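Side-chain contact in tungsten-containing formylmethanofuran dehydrogenase 2 subunit C (Methanothermobacter wolfeii, PDB 5T5I), which probably serves as a structural subunit of the tungsten enzyme complex that reduces carbon dioxide to formylmethanofuran at the start of methanogenesis: residues C[20-23]-C[24-27]. Residues are numbered along the deposited sequence; the frame is centred on the assembly and turned at random.
Sequences NIKP and DVFA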
loop_
_atom_site.group_PDB
_atom_site.type_symbol
_atom_site.label_atom_id
_atom_site.label_comp_id
_atom_site.label_asym_id
_atom_site.label_seq_id
_atom_site.Cartn_x
_atom_site.Cartn_y
_atom_site.Cartn_z
ATOM N N ASN C 20 23.583 -13.925 -53.423
ATOM C CA ASN C 20 24.521 -13.659 -54.522
ATOM C C ASN C 20 24.669 -12.162 -54.839
ATOM O O ASN C 20 25.534 -11.813 -55.640
ATOM C CB ASN C 20 24.152 -14.459 -55.780
ATOM C CG ASN C 20 24.455 -15.931 -55.666
ATOM O OD1 ASN C 20 25.382 -16.337 -54.974
ATOM N ND2 ASN C 20 23.768 -16.756 -56.442
ATOM N N ILE C 21 23.861 -11.267 -54.217
ATOM C CA ILE C 21 24.062 -9.825 -54.388
ATOM C C ILE C 21 25.200 -9.431 -53.446
ATOM O O ILE C 21 24.979 -9.131 -52.274
ATOM C CB ILE C 21 22.796 -8.963 -54.175
ATOM C CG1 ILE C 21 21.739 -9.330 -55.235
ATOM C CG2 ILE C 21 23.154 -7.442 -54.292
ATOM C CD1 ILE C 21 20.350 -8.691 -55.028
ATOM N N LYS C 22 26.415 -9.499 -53.960
ATOM C CA LYS C 22 27.611 -9.104 -53.230
ATOM C C LYS C 22 28.781 -8.873 -54.188
ATOM O O LYS C 22 28.842 -9.531 -55.230
ATOM C CB LYS C 22 27.999 -10.120 -52.142
ATOM C CG LYS C 22 28.142 -11.569 -52.584
ATOM C CD LYS C 22 28.797 -12.380 -51.463
ATOM C CE LYS C 22 28.680 -13.888 -51.563
ATOM N NZ LYS C 22 27.458 -14.415 -50.899
ATOM N N PRO C 23 29.730 -7.977 -53.851
ATOM C CA PRO C 23 30.872 -7.730 -54.761
ATOM C C PRO C 23 31.676 -8.983 -55.160
ATOM O O PRO C 23 32.157 -9.056 -56.294
ATOM C CB PRO C 23 31.720 -6.723 -53.977
ATOM C CG PRO C 23 30.737 -6.012 -53.103
ATOM C CD PRO C 23 29.795 -7.090 -52.671
ATOM N N ASP C 24 31.770 -9.991 -54.258
ATOM C CA ASP C 24 32.492 -11.249 -54.520
ATOM C C ASP C 24 31.928 -12.033 -55.727
ATOM O O ASP C 24 32.697 -12.633 -56.478
ATOM C CB ASP C 24 32.492 -12.145 -53.275
ATOM C CG ASP C 24 33.143 -11.492 -52.075
ATOM O OD1 ASP C 24 32.487 -10.620 -51.441
ATOM O OD2 ASP C 24 34.319 -11.805 -51.798
ATOM N N VAL C 25 30.598 -12.014 -55.917
ATOM C CA VAL C 25 29.955 -12.704 -57.038
ATOM C C VAL C 25 29.983 -11.822 -58.284
ATOM O O VAL C 25 30.156 -12.343 -59.378
ATOM C CB VAL C 25 28.515 -13.139 -56.677
ATOM C CG1 VAL C 25 27.801 -13.774 -57.875
ATOM C CG2 VAL C 25 28.532 -14.112 -55.501
ATOM N N PHE C 26 29.778 -10.496 -58.128
ATOM C CA PHE C 26 29.746 -9.565 -59.263
ATOM C C PHE C 26 31.125 -9.423 -59.901
ATOM O O PHE C 26 31.205 -9.171 -61.102
ATOM C CB PHE C 26 29.178 -8.195 -58.836
ATOM C CG PHE C 26 27.670 -8.101 -58.679
ATOM C CD1 PHE C 26 26.925 -9.190 -58.230
ATOM C CD2 PHE C 26 27.014 -6.892 -58.865
ATOM C CE1 PHE C 26 25.538 -9.095 -58.086
ATOM C CE2 PHE C 26 25.631 -6.795 -58.703
ATOM C CZ PHE C 26 24.905 -7.895 -58.305
ATOM N N ALA C 27 32.215 -9.639 -59.122
ATOM C CA ALA C 27 33.591 -9.540 -59.637
ATOM C C ALA C 27 33.851 -10.494 -60.807
ATOM O O ALA C 27 33.518 -11.677 -60.721
ATOM C CB ALA C 27 34.590 -9.798 -58.519
#
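The one-turn helix 23-26, entered from an inverse gamma turn centred on Ile21, illustrates how a short helix begins: Lys22 occupies the N-cap position, and its backbone carbonyl accepts the i+3 and i+4 amides of the first turn. Lys22 O takes a nearly straight bond (166°) from Phe26 N at 3.2 Å and a more bent one from Val25 N, which sits above the carbonyl plane, at 3.1 Å. Pro23 O closes the next turn by taking Ala27 N at 2.9 Å. With CG wedged between its backbone N and carbonyl carbon (chi1 53°), the Lys22 chain crosses Val25 at a slant, Lys22 CG and CE each lying 3.9 Å from Val25 CG2, before a bend at chi4 delivers NZ to the carbonyls of Pro19 and Gln81. Cut back to an alanine, the residue would probably leave those two carbonyls without their ammonium donor and Val25 CG2 without the aliphatic chain lying across it. Val25 CB also rests against Asn20 O at 3.4 Å. On the buried side the Phe26 ring reaches back obliquely over the turn, CE1 4.0 Å from Ile21 CA, and meets Ile4, Leu6 and Ile67 of the neighbouring strands. Asp24 OD2 bonds Thr84 OG1 instead of pairing with Lys22. Main-chain bonds thus set the turn's shape, while apolar packing and outlying polar ends fasten it to the strands and loops around it.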